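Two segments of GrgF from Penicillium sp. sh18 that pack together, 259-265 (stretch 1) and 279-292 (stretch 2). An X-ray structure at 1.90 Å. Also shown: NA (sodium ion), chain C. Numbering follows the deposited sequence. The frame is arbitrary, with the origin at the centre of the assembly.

Stretch 1, residues 259-265: KELDILK
Stretch 2, residues 279-292: SILNRQLDFLKRHM

Stretch 1 is an extended strand beginning at Lys 259, with phi/psi -145/144 at Lys 259 and -88/99 at Leu 264; stretch 2 is helical throughout, near -63/-42 until its last two residues. The axes run antiparallel at 176°, 10.7 Å apart at closest approach. CA-CA pairs set the register: Glu 260 to Phe 287 and Asp 262 to Arg 283, 8.4 Å each, and Leu 264 to Ile 280, 8.0 Å. The contact buries 378 Å², both sides summed.

Strand alternation points Lys 259, Leu 261 and Ile 263 away from the helix and Glu 260 and Asp 262 toward it. Glu 260 (m, t, chi3 17°) forms a bidentate salt bridge with Arg 290 (m, t, m, chi4 101°): NH2 donates to OE1 at 2.8 Å and NH1 to OE2 at 3.0 Å. Arg 290 NE donates to Asp 286 OD2 (2.8 Å, 163°), one helical turn back, so the guanidinium joins two carboxylates. His 291 NE2 also donates to Glu 260 OE2 (2.9 Å, 172°), and the Phe 287 ring edge meets Glu 260 OE1 at CD1 (3.6 Å). Water 1 links Glu 260 OE1 (2.8 Å) to Arg 283 NE (2.9 Å).

Leu 261 contributes its carbonyl O, 3.1 Å from Arg 283 NH2 near the guanidinium plane. Asp 262 (t, chi2 17°) places CB over a face of that guanidinium (Arg 283 t, p, t, chi4 -79°). Asp 262 OD2 lies 3.7 Å from Arg 283 NH1, well out of the guanidinium plane, a long, purely electrostatic salt bridge. Water 2 donates to Asp 262 OD2 (2.8 Å) and Ile 280 O (2.9 Å). Sodium binds Asp 262 OD1 and Ile 263 O, both at 2.4 Å. Leu 264 (m, t) closes the contact: its CD2 meets CG1 of Ile 280 (m, t) at 4.0 Å, an apolar pairing.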

# COMPACT_ATOMS: atom_id res chain seq x y z
N LYS A 259 -0.21 -16.38 -19.78
CA LYS A 259 0.34 -16.84 -18.51
C LYS A 259 0.63 -18.32 -18.65
O LYS A 259 -0.09 -19.03 -19.35
CB LYS A 259 -0.61 -16.59 -17.33
CG LYS A 259 -1.93 -17.34 -17.47
CD LYS A 259 -2.91 -16.98 -16.35
CE LYS A 259 -4.17 -17.84 -16.45
NZ LYS A 259 -5.09 -17.57 -15.31
N GLU A 260 1.71 -18.77 -18.03
CA GLU A 260 2.11 -20.17 -18.15
C GLU A 260 2.49 -20.72 -16.79
O GLU A 260 3.14 -20.04 -15.98
CB GLU A 260 3.30 -20.33 -19.13
CG GLU A 260 2.99 -19.82 -20.53
CD GLU A 260 4.12 -20.07 -21.52
OE1 GLU A 260 5.01 -20.90 -21.22
OE2 GLU A 260 4.11 -19.42 -22.59
N LEU A 261 2.07 -21.96 -16.54
CA LEU A 261 2.24 -22.61 -15.24
C LEU A 261 3.15 -23.83 -15.38
O LEU A 261 2.92 -24.68 -16.25
CB LEU A 261 0.89 -23.06 -14.68
CG LEU A 261 0.95 -23.84 -13.36
CD1 LEU A 261 1.48 -22.96 -12.21
CD2 LEU A 261 -0.44 -24.38 -13.02
N ASP A 262 4.14 -23.93 -14.50
CA ASP A 262 4.91 -25.16 -14.34
C ASP A 262 4.73 -25.67 -12.92
O ASP A 262 4.95 -24.92 -11.96
CB ASP A 262 6.40 -24.92 -14.62
CG ASP A 262 7.21 -26.20 -14.56
OD1 ASP A 262 6.59 -27.29 -14.64
OD2 ASP A 262 8.46 -26.12 -14.46
N ILE A 263 4.29 -26.92 -12.77
CA ILE A 263 4.18 -27.57 -11.47
C ILE A 263 5.44 -28.40 -11.25
O ILE A 263 5.77 -29.25 -12.08
CB ILE A 263 2.94 -28.47 -11.39
CG1 ILE A 263 1.67 -27.68 -11.70
CG2 ILE A 263 2.86 -29.14 -10.01
CD1 ILE A 263 1.26 -26.73 -10.60
N LEU A 264 6.11 -28.22 -10.11
CA LEU A 264 7.28 -29.04 -9.80
C LEU A 264 6.79 -30.29 -9.08
O LEU A 264 6.53 -30.27 -7.87
CB LEU A 264 8.29 -28.28 -8.96
CG LEU A 264 8.79 -26.94 -9.51
CD1 LEU A 264 9.89 -26.39 -8.61
CD2 LEU A 264 9.31 -27.11 -10.94
N LYS A 265 6.67 -31.39 -9.83
CA LYS A 265 6.04 -32.60 -9.31
C LYS A 265 6.83 -33.16 -8.13
O LYS A 265 8.05 -33.31 -8.18
CB LYS A 265 5.94 -33.64 -10.42
CG LYS A 265 4.69 -33.50 -11.30
CD LYS A 265 3.46 -34.10 -10.59
CE LYS A 265 2.14 -33.59 -11.18
NZ LYS A 265 1.46 -32.60 -10.29
N SER A 279 16.65 -29.00 -15.48
CA SER A 279 15.43 -29.04 -16.26
C SER A 279 14.45 -27.94 -15.84
O SER A 279 13.74 -27.39 -16.69
CB SER A 279 14.79 -30.42 -16.16
OG SER A 279 13.51 -30.41 -16.75
N ILE A 280 14.43 -27.61 -14.54
CA ILE A 280 13.60 -26.50 -14.06
C ILE A 280 14.01 -25.20 -14.75
O ILE A 280 13.18 -24.45 -15.26
CB ILE A 280 13.71 -26.39 -12.53
CG1 ILE A 280 13.16 -27.66 -11.85
CG2 ILE A 280 13.01 -25.12 -12.03
CD1 ILE A 280 13.31 -27.66 -10.29
N LEU A 281 15.32 -24.94 -14.78
CA LEU A 281 15.79 -23.67 -15.35
C LEU A 281 15.71 -23.66 -16.88
O LEU A 281 15.47 -22.60 -17.47
CB LEU A 281 17.21 -23.38 -14.84
CG LEU A 281 17.33 -23.16 -13.32
CD1 LEU A 281 18.76 -22.84 -12.92
CD2 LEU A 281 16.39 -22.05 -12.85
N ASN A 282 15.92 -24.81 -17.53
CA ASN A 282 15.76 -24.87 -18.99
C ASN A 282 14.35 -24.50 -19.40
O ASN A 282 14.14 -23.83 -20.42
CB ASN A 282 16.09 -26.26 -19.51
CG ASN A 282 17.54 -26.39 -19.86
OD1 ASN A 282 18.16 -25.43 -20.30
ND2 ASN A 282 18.12 -27.58 -19.63
N ARG A 283 13.36 -24.94 -18.62
CA ARG A 283 11.97 -24.60 -18.88
C ARG A 283 11.75 -23.09 -18.78
O ARG A 283 11.13 -22.49 -19.67
CB ARG A 283 11.07 -25.36 -17.90
CG ARG A 283 9.61 -24.89 -17.83
CD ARG A 283 8.82 -25.22 -19.11
NE ARG A 283 7.42 -24.86 -18.95
CZ ARG A 283 6.55 -25.62 -18.28
NH1 ARG A 283 6.95 -26.76 -17.75
NH2 ARG A 283 5.29 -25.23 -18.15
N GLN A 284 12.27 -22.47 -17.72
CA GLN A 284 12.15 -21.02 -17.56
C GLN A 284 12.93 -20.28 -18.64
O GLN A 284 12.48 -19.25 -19.14
CB GLN A 284 12.65 -20.60 -16.17
CG GLN A 284 11.76 -21.09 -15.04
CD GLN A 284 12.39 -20.92 -13.67
OE1 GLN A 284 13.14 -19.98 -13.43
NE2 GLN A 284 12.10 -21.85 -12.76
N LEU A 285 14.10 -20.79 -18.99
CA LEU A 285 14.86 -20.21 -20.09
C LEU A 285 14.08 -20.28 -21.41
O LEU A 285 14.07 -19.33 -22.20
CB LEU A 285 16.20 -20.93 -20.21
CG LEU A 285 17.02 -20.53 -21.43
CD1 LEU A 285 17.56 -19.13 -21.21
CD2 LEU A 285 18.15 -21.54 -21.64
N ASP A 286 13.39 -21.40 -21.65
CA ASP A 286 12.59 -21.52 -22.86
C ASP A 286 11.44 -20.52 -22.86
O ASP A 286 11.14 -19.89 -23.89
CB ASP A 286 12.05 -22.95 -22.99
CG ASP A 286 11.43 -23.22 -24.34
OD1 ASP A 286 12.20 -23.27 -25.33
OD2 ASP A 286 10.19 -23.35 -24.44
N PHE A 287 10.78 -20.36 -21.71
CA PHE A 287 9.76 -19.32 -21.56
C PHE A 287 10.30 -17.95 -21.93
O PHE A 287 9.70 -17.22 -22.72
CB PHE A 287 9.24 -19.33 -20.12
CG PHE A 287 8.35 -18.17 -19.79
CD1 PHE A 287 7.02 -18.16 -20.15
CD2 PHE A 287 8.86 -17.08 -19.09
CE1 PHE A 287 6.19 -17.07 -19.83
CE2 PHE A 287 8.02 -15.99 -18.76
CZ PHE A 287 6.72 -15.99 -19.13
N LEU A 288 11.46 -17.59 -21.36
CA LEU A 288 12.07 -16.30 -21.67
C LEU A 288 12.45 -16.19 -23.14
O LEU A 288 12.28 -15.12 -23.74
CB LEU A 288 13.30 -16.09 -20.78
CG LEU A 288 13.03 -15.95 -19.26
CD1 LEU A 288 14.33 -15.81 -18.46
CD2 LEU A 288 12.10 -14.77 -18.92
N LYS A 289 12.99 -17.26 -23.73
CA LYS A 289 13.39 -17.20 -25.14
C LYS A 289 12.19 -17.00 -26.04
O LYS A 289 12.23 -16.19 -26.97
CB LYS A 289 14.15 -18.48 -25.54
CG LYS A 289 15.56 -18.55 -25.00
CD LYS A 289 16.25 -19.88 -25.37
CE LYS A 289 17.50 -19.61 -26.19
NZ LYS A 289 18.44 -20.77 -26.27
N ARG A 290 11.09 -17.71 -25.75
CA ARG A 290 9.90 -17.60 -26.58
C ARG A 290 9.27 -16.20 -26.50
O ARG A 290 8.83 -15.66 -27.51
CB ARG A 290 8.89 -18.68 -26.18
CG ARG A 290 9.34 -20.10 -26.53
CD ARG A 290 8.22 -21.12 -26.30
NE ARG A 290 8.13 -21.53 -24.90
CZ ARG A 290 7.23 -21.06 -24.03
NH1 ARG A 290 6.32 -20.17 -24.41
NH2 ARG A 290 7.23 -21.50 -22.79
N HIS A 291 9.23 -15.60 -25.31
CA HIS A 291 8.48 -14.36 -25.14
C HIS A 291 9.33 -13.10 -25.31
O HIS A 291 8.79 -12.05 -25.69
CB HIS A 291 7.81 -14.33 -23.76
CG HIS A 291 6.62 -15.24 -23.67
ND1 HIS A 291 5.41 -14.93 -24.26
CD2 HIS A 291 6.45 -16.44 -23.07
CE1 HIS A 291 4.55 -15.91 -24.04
NE2 HIS A 291 5.16 -16.84 -23.32
N MET A 292 10.62 -13.15 -25.01
CA MET A 292 11.51 -12.02 -25.24
C MET A 292 12.30 -12.14 -26.54
O MET A 292 13.07 -11.23 -26.87
CB MET A 292 12.48 -11.85 -24.06
CG MET A 292 11.79 -11.73 -22.70
SD MET A 292 12.74 -10.83 -21.43
CE MET A 292 14.17 -11.92 -21.25
NA NA C . 6.76 -29.69 -14.25
O HOH W 1 6.53 -22.17 -19.27
O HOH W 2 10.52 -24.19 -14.08
O HOH W 3 9.11 -28.90 -14.23
O HOH W 4 8.03 -31.55 -12.64